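Local coordinates for 2-dehydropantoate 2-reductase, putative (Enterococcus faecalis, PDB 2EW2), which probably catalyses the NADPH-dependent reduction of 2-dehydropantoate (ketopantoate) to (R)-pantoate, a step of pantothenate biosynthesis, at residues Q86-F91 / E114-K119; S227-V232 / P297-L302; D33-H38 / E138-V143; I151-I156 / P178-N183; C207-F212 / V250-P255. All coordinates share one frame; numbering follows the deposited sequence. Where two conformers were deposited one is given.

Overall arrangement
Contacts 1 and 3 lie in the N-terminal, Rossmann-type part of the chain, with both segments of contact 1 falling in sequence between those of contact 3. Their centres are about 23 Å apart, and they touch where Gln-34 packs on Gln-86 and Met-90. Contact 4 follows, pairing two strands at one edge of the eight-stranded sheet, its centre about 21 Å from that of contact 1, which it touches through Ile-156 on Glu-114. Contacts 5 and 2 belong to the helical C-terminal part, with alternating segments and centres about 21 Å apart; both touch the second subunit. Centres of contacts 3 and 5 are about 40 Å apart, spanning nucleotide-binding fold and dimer-forming helices.

Contact 1: residues Q86-F91 / E114-K119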
# COMPACT_ATOMS: atom_id res chain seq x y z
N GLN B 86 3.54 -22.71 12.95
CA GLN B 86 4.34 -23.82 13.46
C GLN B 86 4.44 -25.01 12.50
O GLN B 86 5.09 -26.02 12.81
CB GLN B 86 3.79 -24.28 14.80
CG GLN B 86 4.01 -23.27 15.92
CD GLN B 86 2.83 -23.20 16.87
OE1 GLN B 86 2.10 -24.19 17.06
NE2 GLN B 86 2.64 -22.03 17.49
N LEU B 87 3.79 -24.90 11.34
CA LEU B 87 3.71 -25.99 10.38
C LEU B 87 5.08 -26.42 9.87
O LEU B 87 5.36 -27.61 9.75
CB LEU B 87 2.83 -25.58 9.18
CG LEU B 87 2.47 -26.68 8.17
CD1 LEU B 87 1.48 -27.68 8.80
CD2 LEU B 87 1.93 -26.04 6.90
N ASP B 88 5.93 -25.45 9.53
CA ASP B 88 7.22 -25.80 8.97
C ASP B 88 8.06 -26.57 9.98
O ASP B 88 8.62 -27.61 9.65
CB ASP B 88 7.96 -24.57 8.43
CG ASP B 88 9.32 -24.93 7.88
OD1 ASP B 88 9.42 -25.29 6.70
OD2 ASP B 88 10.30 -24.85 8.64
N ALA B 89 8.13 -26.08 11.22
CA ALA B 89 8.91 -26.73 12.26
C ALA B 89 8.34 -28.10 12.63
O ALA B 89 9.09 -29.03 12.90
CB ALA B 89 8.99 -25.84 13.50
N MSE B 90 7.01 -28.23 12.61
CA MSE B 90 6.35 -29.51 12.83
C MSE B 90 6.71 -30.53 11.75
O MSE B 90 7.02 -31.69 12.06
CB MSE B 90 4.82 -29.32 12.89
CG MSE B 90 4.02 -30.61 12.75
SE MSE B 90 4.18 -31.81 14.31
CE MSE B 90 3.07 -30.79 15.66
N PHE B 91 6.68 -30.13 10.48
CA PHE B 91 6.97 -31.10 9.43
C PHE B 91 8.45 -31.46 9.32
O PHE B 91 8.78 -32.62 9.05
CB PHE B 91 6.28 -30.75 8.11
CG PHE B 91 4.86 -31.29 8.05
CD1 PHE B 91 3.84 -30.68 8.78
CD2 PHE B 91 4.57 -32.45 7.34
CE1 PHE B 91 2.54 -31.20 8.77
CE2 PHE B 91 3.29 -32.98 7.32
CZ PHE B 91 2.27 -32.35 8.04
N GLU B 114 0.73 -25.96 1.03
CA GLU B 114 1.42 -26.94 0.18
C GLU B 114 2.88 -26.56 -0.10
O GLU B 114 3.72 -27.43 -0.31
CB GLU B 114 0.65 -27.16 -1.15
CG GLU B 114 0.46 -25.90 -2.04
CD GLU B 114 -0.71 -25.01 -1.62
OE1 GLU B 114 -1.40 -25.31 -0.61
OE2 GLU B 114 -0.97 -23.98 -2.30
N ASP B 115 3.19 -25.26 -0.09
CA ASP B 115 4.55 -24.82 -0.38
C ASP B 115 5.50 -25.15 0.76
O ASP B 115 6.67 -25.40 0.54
CB ASP B 115 4.58 -23.33 -0.71
CG ASP B 115 3.71 -22.98 -1.94
OD1 ASP B 115 3.51 -23.86 -2.80
OD2 ASP B 115 3.24 -21.83 -2.03
N VAL B 116 5.00 -25.16 1.99
CA VAL B 116 5.80 -25.62 3.12
C VAL B 116 5.87 -27.15 3.09
O VAL B 116 6.95 -27.74 3.22
CB VAL B 116 5.22 -25.13 4.48
CG1 VAL B 116 5.74 -25.98 5.63
CG2 VAL B 116 5.55 -23.66 4.72
N LEU B 117 4.71 -27.79 2.92
CA LEU B 117 4.59 -29.24 3.00
C LEU B 117 5.46 -29.94 1.97
O LEU B 117 6.09 -30.96 2.28
CB LEU B 117 3.11 -29.69 2.90
CG LEU B 117 2.17 -29.25 4.04
CD1 LEU B 117 0.70 -29.57 3.76
CD2 LEU B 117 2.62 -29.85 5.37
N GLU B 118 5.54 -29.37 0.77
CA GLU B 118 6.29 -30.01 -0.32
C GLU B 118 7.81 -30.09 -0.07
O GLU B 118 8.52 -30.83 -0.76
CB GLU B 118 5.96 -29.39 -1.69
CG GLU B 118 6.70 -28.10 -2.02
CD GLU B 118 6.24 -27.47 -3.34
OE1 GLU B 118 5.76 -28.22 -4.24
OE2 GLU B 118 6.37 -26.21 -3.49
N LYS B 119 8.30 -29.36 0.93
CA LYS B 119 9.68 -29.50 1.38
C LYS B 119 9.92 -30.85 2.05
O LYS B 119 11.06 -31.32 2.10
CB LYS B 119 10.02 -28.38 2.35
CG LYS B 119 9.99 -26.98 1.75
CD LYS B 119 10.90 -26.06 2.54
CE LYS B 119 10.24 -25.57 3.79
NZ LYS B 119 11.22 -24.84 4.66
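Asp-88 on helix 84-94 faces Val-116 with the root of its side chain and Lys-119 with its tip. Its CB lies 3.8 Å from Val-116 CG1, a methyl that also presses on the Asp-88 backbone. CG stands anti to the backbone N (chi1 178°), and OD1 takes the bond from Lys-119 NZ at 2.8 Å, a salt bridge met on the syn side but 27° out of the carboxylate plane. The lysine chain bends at chi3 and crosses the aspartate at about a right angle. Tyr-120 OH is a second hydrogen-bond partner of the same OD1. Away from the charged pair the contact is apolar. Leu-87 CD2 touches Val-116 CG1 at 4.0 Å and Leu-117 CD2 at 4.2 Å. Leu-117 CD2 in turn sits over the middle of one face of the Phe-91 ring, 3.5 Å from its centroid and 3° off the normal, a CH-pi contact in which the methyl is nearly equidistant from all six carbons. Phe-91 and Leu-117 both rest on strand 103-106, and Phe-91 reaches strand 77-80 as well. The contact is thus graded: a hydrocarbon layer seals the helices against the sheet, while the charged pair at the solvent side ties the two segments.

Contact 2: residues S227-V232 / P297-L302; sequences SEFAAV and PFCAML
Glu-228 holds the first turn of helix 297-313 with both oxygens of its carboxylate. OE1 accepts from Cys-299 N at 2.8 Å (N-H...O 159°) and OE2 from Phe-298 N at 2.8 Å (151°), each through its syn lone pair. The chain is extended beyond CG, with CD anti to CA (chi2 -180°), which carries CD out toward the N-H groups of Phe-298 and Cys-299. OE2 also lies 3.2 Å from Pro-297 CD and 3.3 Å from Phe-298 CB. Beside it Cys-299 SG approaches Phe-229 obliquely, 3.8 Å from CE1, as a sulfur-aromatic contact. In the next shell Phe-229 is set by Trp-189, Ala-192 and Val-285, and Phe-298 by Leu-221 and Leu-225. Beyond them comes the dimer: Met-301 of the second subunit packs on Phe-298, and Pro-297 meets its own counterpart there. With two amide N-H groups on a buried carboxylate at the N-terminal end of a helix, the negative charge is probably stabilised by the helix dipole, and the rotation of the carboxylate is fixed.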
# COMPACT_ATOMS: atom_id res chain seq x y z
N SER B 227 -7.46 -9.27 -8.97
CA SER B 227 -6.68 -9.60 -10.16
C SER B 227 -5.36 -10.29 -9.85
O SER B 227 -4.95 -11.18 -10.59
CB SER B 227 -6.43 -8.34 -11.00
OG SER B 227 -7.65 -7.96 -11.62
N GLU B 228 -4.70 -9.86 -8.78
CA GLU B 228 -3.44 -10.48 -8.33
C GLU B 228 -3.65 -11.90 -7.81
O GLU B 228 -2.90 -12.81 -8.20
CB GLU B 228 -2.74 -9.61 -7.28
CG GLU B 228 -2.23 -8.28 -7.83
CD GLU B 228 -1.53 -7.43 -6.79
OE1 GLU B 228 -1.33 -7.89 -5.65
OE2 GLU B 228 -1.17 -6.28 -7.14
N PHE B 229 -4.66 -12.09 -6.95
CA PHE B 229 -5.07 -13.44 -6.54
C PHE B 229 -5.34 -14.34 -7.75
O PHE B 229 -4.80 -15.44 -7.83
CB PHE B 229 -6.29 -13.43 -5.60
CG PHE B 229 -5.94 -13.14 -4.17
CD1 PHE B 229 -5.63 -11.84 -3.77
CD2 PHE B 229 -5.92 -14.15 -3.23
CE1 PHE B 229 -5.30 -11.57 -2.44
CE2 PHE B 229 -5.59 -13.89 -1.91
CZ PHE B 229 -5.27 -12.59 -1.51
N ALA B 230 -6.17 -13.86 -8.67
CA ALA B 230 -6.52 -14.62 -9.88
C ALA B 230 -5.35 -14.92 -10.81
O ALA B 230 -5.25 -16.04 -11.34
CB ALA B 230 -7.62 -13.90 -10.66
N ALA B 231 -4.45 -13.95 -11.00
CA ALA B 231 -3.27 -14.14 -11.84
C ALA B 231 -2.38 -15.29 -11.36
O ALA B 231 -1.91 -16.09 -12.18
CB ALA B 231 -2.46 -12.84 -11.97
N VAL B 232 -2.17 -15.37 -10.04
CA VAL B 232 -1.36 -16.41 -9.42
C VAL B 232 -2.12 -17.77 -9.36
O VAL B 232 -1.54 -18.83 -9.68
CB VAL B 232 -0.90 -15.97 -8.01
CG1 VAL B 232 -0.21 -17.08 -7.29
CG2 VAL B 232 -0.03 -14.71 -8.08
N PRO B 297 2.08 -6.54 -6.74
CA PRO B 297 2.53 -5.41 -5.93
C PRO B 297 1.54 -4.91 -4.85
O PRO B 297 1.98 -4.50 -3.78
CB PRO B 297 2.78 -4.32 -6.98
CG PRO B 297 1.79 -4.67 -8.08
CD PRO B 297 1.88 -6.15 -8.15
N PHE B 298 0.24 -4.92 -5.13
CA PHE B 298 -0.72 -4.51 -4.08
C PHE B 298 -0.67 -5.48 -2.90
O PHE B 298 -0.67 -5.06 -1.74
CB PHE B 298 -2.14 -4.37 -4.62
CG PHE B 298 -2.40 -3.06 -5.33
CD1 PHE B 298 -1.46 -2.50 -6.20
CD2 PHE B 298 -3.62 -2.39 -5.14
CE1 PHE B 298 -1.73 -1.28 -6.88
CE2 PHE B 298 -3.90 -1.17 -5.81
CZ PHE B 298 -2.95 -0.63 -6.67
N CYS B 299 -0.58 -6.78 -3.18
CA CYS B 299 -0.40 -7.78 -2.09
C CYS B 299 0.86 -7.52 -1.31
O CYS B 299 0.85 -7.59 -0.09
CB CYS B 299 -0.39 -9.23 -2.63
SG CYS B 299 -2.02 -9.81 -3.05
N ALA B 300 1.95 -7.21 -2.02
CA ALA B 300 3.25 -6.96 -1.39
C ALA B 300 3.22 -5.71 -0.51
O ALA B 300 3.65 -5.74 0.63
CB ALA B 300 4.36 -6.83 -2.46
N MSE B 301 2.68 -4.62 -1.04
CA MSE B 301 2.61 -3.40 -0.26
C MSE B 301 1.68 -3.54 0.94
O MSE B 301 1.99 -3.08 2.02
CB MSE B 301 2.15 -2.22 -1.11
CG MSE B 301 2.20 -0.92 -0.30
SE MSE B 301 1.79 0.70 -1.31
CE MSE B 301 1.01 0.07 -2.73
N LEU B 302 0.54 -4.17 0.73
CA LEU B 302 -0.42 -4.33 1.82
C LEU B 302 0.19 -5.18 2.92
O LEU B 302 0.06 -4.85 4.12
CB LEU B 302 -1.72 -4.95 1.31
CG LEU B 302 -2.90 -4.99 2.29
CD1 LEU B 302 -3.24 -3.57 2.79
CD2 LEU B 302 -4.08 -5.67 1.61

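Contact 3: residues D33-H38 / E138-V143; sequences DQWPAH and EGPGRV
Pro-140 and Gly-141, the middle residues of a type II turn from Gly-139 to Arg-142, press against the first turn of helix 36-45, with the CA atoms of His-38 and Pro-140 only 4.2 Å apart. The positive phi of Gly-141 (69°) is that of the third residue of such a turn. Its N-H points to His-38 ND1, which accepts it at 2.9 Å. The bond is fairly straight, although the donor is tilted 20° from the imidazole plane. The ring is held on its other nitrogen too, since NE2 is hydrogen-bonded to Ala-11 O. Pro-140 fits into the corner made by Trp-35 and Ala-37: its CG lies 3.7 Å from Trp-35 CH2 and 3.8 Å from Ala-37 CB, while its CB comes over a face of the indole and to 3.5 Å from Ala-37 O. Ala-37 CB lies over the same face, toward the rim. Trp-35 CG is anti to the backbone N (chi1 -173°), which carries it toward Pro-140. Glu-138 N and Gly-139 N both bond to Arg-142 O, a classic beta bulge. Asp-33 OD1 accepts from Trp-35 N in an Asx turn, and OD2 bonds Ala-11 N. Both Ala-11 bonds tie this corner to the glycine-rich turn between strand 5-9 and helix 13-24 (Gly-10, Gly-12, Gly-15), consistent with the dinucleotide-binding motif of a Rossmann fold.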
# COMPACT_ATOMS: atom_id res chain seq x y z
N ASP B 33 2.10 -33.70 19.08
CA ASP B 33 1.64 -32.45 19.69
C ASP B 33 2.73 -31.77 20.48
O ASP B 33 3.58 -32.43 21.06
CB ASP B 33 0.44 -32.71 20.60
CG ASP B 33 -0.43 -31.49 20.78
OD1 ASP B 33 -0.25 -30.81 21.81
OD2 ASP B 33 -1.26 -31.18 19.88
N GLN B 34 2.64 -30.45 20.56
CA GLN B 34 3.67 -29.62 21.18
C GLN B 34 3.36 -29.24 22.64
O GLN B 34 4.18 -28.59 23.30
CB GLN B 34 3.91 -28.37 20.32
CG GLN B 34 4.21 -28.71 18.85
CD GLN B 34 4.38 -27.50 17.95
OE1 GLN B 34 3.65 -27.32 16.98
NE2 GLN B 34 5.36 -26.67 18.27
N TRP B 35 2.20 -29.67 23.15
CA TRP B 35 1.72 -29.25 24.48
C TRP B 35 2.05 -30.31 25.53
O TRP B 35 1.42 -31.37 25.55
CB TRP B 35 0.21 -28.95 24.43
CG TRP B 35 -0.36 -28.35 25.68
CD1 TRP B 35 0.31 -27.66 26.65
CD2 TRP B 35 -1.74 -28.37 26.09
NE1 TRP B 35 -0.55 -27.27 27.64
CE2 TRP B 35 -1.82 -27.69 27.33
CE3 TRP B 35 -2.92 -28.90 25.53
CZ2 TRP B 35 -3.02 -27.51 28.02
CZ3 TRP B 35 -4.12 -28.73 26.23
CH2 TRP B 35 -4.16 -28.04 27.46
N PRO B 36 3.04 -30.04 26.40
CA PRO B 36 3.51 -31.05 27.35
C PRO B 36 2.43 -31.65 28.24
O PRO B 36 2.37 -32.88 28.38
CB PRO B 36 4.58 -30.29 28.15
CG PRO B 36 5.10 -29.26 27.16
CD PRO B 36 3.83 -28.80 26.50
N ALA B 37 1.55 -30.81 28.81
CA ALA B 37 0.47 -31.28 29.69
C ALA B 37 -0.48 -32.27 29.00
O ALA B 37 -0.97 -33.24 29.61
CB ALA B 37 -0.32 -30.09 30.23
N HIS B 38 -0.72 -32.00 27.72
CA HIS B 38 -1.58 -32.81 26.85
C HIS B 38 -0.92 -34.18 26.62
O HIS B 38 -1.57 -35.22 26.72
CB HIS B 38 -1.77 -32.04 25.53
CG HIS B 38 -2.88 -32.54 24.66
ND1 HIS B 38 -4.17 -32.74 25.11
CD2 HIS B 38 -2.91 -32.82 23.33
CE1 HIS B 38 -4.93 -33.16 24.10
NE2 HIS B 38 -4.19 -33.20 23.01
N GLU B 138 -11.56 -29.58 26.75
CA GLU B 138 -11.96 -29.37 28.15
C GLU B 138 -10.77 -29.22 29.10
O GLU B 138 -10.83 -28.46 30.08
CB GLU B 138 -12.88 -30.49 28.63
CG GLU B 138 -14.14 -30.67 27.79
CD GLU B 138 -15.29 -31.32 28.58
OE1 GLU B 138 -15.61 -32.51 28.35
OE2 GLU B 138 -15.85 -30.64 29.45
N GLY B 139 -9.70 -29.95 28.81
CA GLY B 139 -8.47 -29.90 29.62
C GLY B 139 -7.42 -30.71 28.89
O GLY B 139 -7.73 -31.33 27.87
N PRO B 140 -6.16 -30.71 29.40
CA PRO B 140 -5.15 -31.58 28.77
C PRO B 140 -5.67 -33.01 28.69
O PRO B 140 -6.19 -33.54 29.67
CB PRO B 140 -3.95 -31.50 29.73
CG PRO B 140 -4.14 -30.22 30.50
CD PRO B 140 -5.62 -29.93 30.53
N GLY B 141 -5.58 -33.61 27.50
CA GLY B 141 -6.01 -34.99 27.28
C GLY B 141 -7.51 -35.24 27.35
O GLY B 141 -7.94 -36.39 27.42
N ARG B 142 -8.31 -34.17 27.33
CA ARG B 142 -9.75 -34.28 27.50
C ARG B 142 -10.49 -33.36 26.54
O ARG B 142 -10.34 -32.13 26.58
CB ARG B 142 -10.17 -33.98 28.95
CG ARG B 142 -9.56 -34.93 29.99
CD ARG B 142 -10.01 -34.57 31.40
NE ARG B 142 -11.37 -35.04 31.67
CZ ARG B 142 -11.67 -36.27 32.08
NH1 ARG B 142 -10.72 -37.17 32.30
NH2 ARG B 142 -12.94 -36.60 32.29
N VAL B 143 -11.28 -33.98 25.67
CA VAL B 143 -12.01 -33.27 24.63
C VAL B 143 -13.51 -33.55 24.69
O VAL B 143 -13.95 -34.58 25.22
CB VAL B 143 -11.46 -33.54 23.19
CG1 VAL B 143 -9.98 -33.16 23.10
CG2 VAL B 143 -11.67 -35.00 22.75

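Contact 4: residues I151-I156 / P178-N183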
# COMPACT_ATOMS: atom_id res chain seq x y z
N ILE B 151 -16.03 -33.87 5.95
CA ILE B 151 -14.74 -33.41 5.47
C ILE B 151 -14.79 -33.52 3.96
O ILE B 151 -15.14 -34.58 3.44
CB ILE B 151 -13.56 -34.26 6.03
CG1 ILE B 151 -13.55 -34.23 7.56
CG2 ILE B 151 -12.18 -33.78 5.49
CD1 ILE B 151 -12.43 -35.02 8.19
N GLU B 152 -14.47 -32.43 3.27
CA GLU B 152 -14.30 -32.45 1.83
C GLU B 152 -12.79 -32.43 1.56
O GLU B 152 -12.06 -31.73 2.26
CB GLU B 152 -14.99 -31.24 1.18
CG GLU B 152 -16.52 -31.18 1.41
CD GLU B 152 -17.18 -30.02 0.66
OE1 GLU B 152 -16.57 -28.93 0.55
OE2 GLU B 152 -18.32 -30.21 0.16
N LEU B 153 -12.32 -33.23 0.60
CA LEU B 153 -10.89 -33.25 0.30
C LEU B 153 -10.63 -33.38 -1.19
O LEU B 153 -11.51 -33.78 -1.97
CB LEU B 153 -10.14 -34.33 1.10
CG LEU B 153 -10.48 -35.81 0.84
CD1 LEU B 153 -9.62 -36.39 -0.31
CD2 LEU B 153 -10.26 -36.60 2.11
N GLU B 154 -9.41 -33.03 -1.59
CA GLU B 154 -9.03 -33.01 -2.99
C GLU B 154 -7.52 -33.19 -3.06
O GLU B 154 -6.80 -32.60 -2.27
CB GLU B 154 -9.41 -31.65 -3.63
CG GLU B 154 -9.16 -31.62 -5.12
CD GLU B 154 -9.56 -30.32 -5.82
OE1 GLU B 154 -9.95 -29.31 -5.18
OE2 GLU B 154 -9.47 -30.34 -7.07
N ASN B 155 -7.04 -34.04 -3.97
CA ASN B 155 -5.61 -34.12 -4.31
C ASN B 155 -5.21 -32.87 -5.08
O ASN B 155 -5.96 -32.41 -5.94
CB ASN B 155 -5.29 -35.34 -5.17
CG ASN B 155 -6.21 -35.46 -6.38
OD1 ASN B 155 -5.77 -35.46 -7.53
ND2 ASN B 155 -7.51 -35.55 -6.11
N ILE B 156 -4.04 -32.34 -4.78
CA ILE B 156 -3.54 -31.18 -5.49
C ILE B 156 -2.94 -31.57 -6.83
O ILE B 156 -3.09 -30.83 -7.81
CB ILE B 156 -2.50 -30.41 -4.64
CG1 ILE B 156 -3.19 -29.86 -3.39
CG2 ILE B 156 -1.81 -29.31 -5.50
CD1 ILE B 156 -2.28 -29.03 -2.48
N PRO B 178 -16.81 -38.15 4.83
CA PRO B 178 -15.96 -37.55 3.81
C PRO B 178 -16.63 -37.47 2.45
O PRO B 178 -17.56 -38.25 2.17
CB PRO B 178 -14.81 -38.54 3.72
CG PRO B 178 -15.47 -39.85 3.94
CD PRO B 178 -16.44 -39.56 5.08
N SER B 179 -16.17 -36.56 1.60
CA SER B 179 -16.49 -36.61 0.20
C SER B 179 -15.30 -36.09 -0.60
O SER B 179 -14.55 -35.23 -0.12
CB SER B 179 -17.74 -35.79 -0.12
OG SER B 179 -17.49 -34.41 -0.04
N TYR B 180 -15.13 -36.61 -1.80
CA TYR B 180 -14.13 -36.07 -2.71
C TYR B 180 -14.78 -34.85 -3.34
O TYR B 180 -15.94 -34.92 -3.76
CB TYR B 180 -13.78 -37.08 -3.81
CG TYR B 180 -12.71 -36.56 -4.74
CD1 TYR B 180 -11.36 -36.69 -4.41
CD2 TYR B 180 -13.06 -35.90 -5.93
CE1 TYR B 180 -10.37 -36.18 -5.25
CE2 TYR B 180 -12.06 -35.38 -6.78
CZ TYR B 180 -10.72 -35.54 -6.42
OH TYR B 180 -9.73 -35.05 -7.24
N SER B 181 -14.06 -33.73 -3.38
CA SER B 181 -14.60 -32.54 -4.02
C SER B 181 -13.56 -31.86 -4.88
O SER B 181 -12.47 -31.51 -4.41
CB SER B 181 -15.15 -31.55 -2.97
OG SER B 181 -15.50 -30.29 -3.59
N SER B 182 -13.92 -31.63 -6.14
CA SER B 182 -13.07 -30.87 -7.04
C SER B 182 -13.25 -29.34 -6.89
O SER B 182 -12.83 -28.57 -7.77
CB SER B 182 -13.33 -31.30 -8.48
OG SER B 182 -14.67 -30.99 -8.82
N ASN B 183 -13.88 -28.89 -5.81
CA ASN B 183 -14.02 -27.46 -5.57
C ASN B 183 -13.23 -26.98 -4.35
O ASN B 183 -13.25 -25.80 -4.04
CB ASN B 183 -15.49 -27.01 -5.46
CG ASN B 183 -15.67 -25.48 -5.66
OD1 ASN B 183 -15.17 -24.91 -6.64
ND2 ASN B 183 -16.36 -24.83 -4.73
O HOH W 1 -15.52 -27.54 -1.54
O HOH W 2 -10.82 -26.87 -6.81
O HOH W 3 -10.03 -32.56 -8.34
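Ile-151, Glu-152 and Leu-153 pair in parallel with Pro-178, Ser-179 and Tyr-180, and this ladder is the tight part of the contact. Ser-179 N bonds Ile-151 O at 2.9 Å, Leu-153 N bonds Ser-179 O at 3.1 Å, and Ser-181 N bonds Leu-153 O at 2.9 Å in a nearly straight line (171°). Pro-178 has no N-H, but its CA approaches Ile-151 O to 3.1 Å as a CA-H...O contact. On the face they share, Leu-153 CD1 and Tyr-180 CD1 come only to 4.5 Å; helix 161-173 covers this face, and its Lys-161 makes a cation-pi contact with Tyr-180. The far end is looser and wet. Glu-154 extends with CG anti to the backbone N (chi1 -175°), past Ser-181 O, its carboxylate plane turned 74° from the Tyr-180 ring. One water donates to Glu-154 OE2 at 2.6 Å and hydrogen-bonds Tyr-180 OH at 2.7 Å; another donates to OE1 and to Ser-182 O. OE1 is also bonded by Arg-185 N of helix 184-195. On the other face a third water donates to Glu-152 OE1 and makes a weak link to Ser-181 OG. The backbone ladder therefore closes the beta-alpha-beta unit, whereas at loop 181-183 and beside Glu-152 waters link the segments, with the Glu-154 carboxylate gripped at both oxygens and its charge probably stabilised by these donors.

Contact 5: residues C207-F212 / V250-P255; sequences CNIAEF and VQTYDP
Ile-209 and Ala-210, at the start of helix 209-214, lie against Thr-252 and Tyr-253. The apolar contacts centre on Ile-209 CG2, the branch anti to the backbone N. It meets Tyr-253 CD2 at 3.9 Å, in plane at the edge of the ring. Phe-212 joins more loosely, its CE2 4.2 Å from Tyr-253 OH, which lies near the plane of the Phe-212 ring at its edge. A second kind of contact sets carbon on oxygen: Ala-210 CB is 3.3 Å from Tyr-253 O, and Ile-209 CG2 is 3.5 Å from both Thr-252 O and Thr-252 OG1. No hydrogen bond passes between the two segments. Asn-208 and Glu-211 form a capping box, with Glu-211 N bonded to Asn-208 OD1 at 2.9 Å and Asn-208 N to Glu-211 OE1 at 2.9 Å (173°). Thr-252 OG1 turns back to Ile-249 O. Leu-198 covers Ile-209, Phe-212 and Thr-252, and Leu-312 of the second subunit packs on Cys-207 and Glu-211. The direct contact is thus van der Waals, while backbone bonds of Ile-209 to His-261 and Ala-210 to Gly-259 tie the capped helix start to the loop following 250-255.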
# COMPACT_ATOMS: atom_id res chain seq x y z
N CYS B 207 -11.27 1.47 9.56
CA CYS B 207 -12.68 1.69 9.26
C CYS B 207 -13.43 0.35 9.20
O CYS B 207 -12.81 -0.71 9.15
CB CYS B 207 -12.83 2.47 7.95
SG CYS B 207 -12.30 1.57 6.46
N ASN B 208 -14.76 0.41 9.21
CA ASN B 208 -15.55 -0.80 9.07
C ASN B 208 -15.83 -1.10 7.61
O ASN B 208 -15.41 -0.33 6.72
CB ASN B 208 -16.82 -0.79 9.95
CG ASN B 208 -17.87 0.23 9.50
OD1 ASN B 208 -18.08 0.47 8.31
ND2 ASN B 208 -18.57 0.81 10.48
N ILE B 209 -16.55 -2.20 7.36
CA ILE B 209 -16.73 -2.73 6.00
C ILE B 209 -17.52 -1.80 5.07
O ILE B 209 -17.08 -1.51 3.95
CB ILE B 209 -17.33 -4.16 6.03
CG1 ILE B 209 -16.34 -5.12 6.71
CG2 ILE B 209 -17.68 -4.63 4.63
CD1 ILE B 209 -16.89 -6.52 7.00
N ALA B 210 -18.68 -1.34 5.54
CA ALA B 210 -19.50 -0.39 4.79
C ALA B 210 -18.79 0.95 4.57
O ALA B 210 -18.93 1.55 3.51
CB ALA B 210 -20.85 -0.16 5.51
N GLU B 211 -18.06 1.43 5.58
CA GLU B 211 -17.30 2.68 5.48
C GLU B 211 -16.28 2.52 4.38
O GLU B 211 -16.17 3.38 3.50
CB GLU B 211 -16.60 3.04 6.79
CG GLU B 211 -17.52 3.64 7.88
CD GLU B 211 -16.81 3.82 9.22
OE1 GLU B 211 -15.87 3.07 9.52
OE2 GLU B 211 -17.20 4.74 10.00
N PHE B 212 -15.55 1.40 4.39
CA PHE B 212 -14.63 1.11 3.29
C PHE B 212 -15.34 1.04 1.93
O PHE B 212 -14.92 1.69 0.96
CB PHE B 212 -13.80 -0.16 3.50
CG PHE B 212 -12.91 -0.45 2.33
CD1 PHE B 212 -11.70 0.23 2.19
CD2 PHE B 212 -13.33 -1.29 1.32
CE1 PHE B 212 -10.90 0.03 1.06
CE2 PHE B 212 -12.53 -1.48 0.19
CZ PHE B 212 -11.33 -0.83 0.06
N VAL B 250 -19.00 -6.79 -2.54
CA VAL B 250 -19.96 -5.70 -2.49
C VAL B 250 -21.13 -6.02 -1.52
O VAL B 250 -21.54 -5.15 -0.74
CB VAL B 250 -20.40 -5.28 -3.90
CG1 VAL B 250 -21.55 -4.26 -3.86
CG2 VAL B 250 -19.19 -4.70 -4.65
N GLN B 251 -21.63 -7.25 -1.57
CA GLN B 251 -22.73 -7.68 -0.69
C GLN B 251 -22.40 -7.60 0.81
O GLN B 251 -23.31 -7.45 1.63
CB GLN B 251 -23.21 -9.09 -1.09
CG GLN B 251 -23.92 -9.15 -2.44
CD GLN B 251 -24.17 -10.57 -2.95
OE1 GLN B 251 -23.58 -11.54 -2.46
NE2 GLN B 251 -25.04 -10.68 -3.95
N THR B 252 -21.12 -7.67 1.17
CA THR B 252 -20.68 -7.50 2.55
C THR B 252 -20.82 -6.06 3.03
O THR B 252 -20.91 -5.82 4.23
CB THR B 252 -19.23 -8.03 2.81
OG1 THR B 252 -18.26 -7.13 2.25
CG2 THR B 252 -19.03 -9.42 2.21
N TYR B 253 -20.87 -5.10 2.10
CA TYR B 253 -21.01 -3.67 2.43
C TYR B 253 -22.39 -3.35 3.03
O TYR B 253 -22.56 -2.34 3.71
CB TYR B 253 -20.82 -2.76 1.20
CG TYR B 253 -19.49 -2.85 0.43
CD1 TYR B 253 -19.41 -2.39 -0.89
CD2 TYR B 253 -18.34 -3.38 1.01
CE1 TYR B 253 -18.23 -2.45 -1.61
CE2 TYR B 253 -17.14 -3.45 0.30
CZ TYR B 253 -17.09 -2.98 -1.01
OH TYR B 253 -15.90 -3.04 -1.71
N ASP B 254 -23.39 -4.18 2.72
CA ASP B 254 -24.76 -3.94 3.21
C ASP B 254 -24.82 -3.81 4.73
O ASP B 254 -24.46 -4.74 5.44
CB ASP B 254 -25.68 -5.07 2.75
CG ASP B 254 -27.17 -4.74 2.95
OD1 ASP B 254 -27.53 -3.85 3.75
OD2 ASP B 254 -27.99 -5.41 2.31
N PRO B 255 -25.25 -2.63 5.24
CA PRO B 255 -25.35 -2.53 6.69
C PRO B 255 -26.42 -3.47 7.29
O PRO B 255 -26.32 -3.79 8.48
CB PRO B 255 -25.69 -1.05 6.93
CG PRO B 255 -26.23 -0.55 5.65
CD PRO B 255 -25.63 -1.38 4.55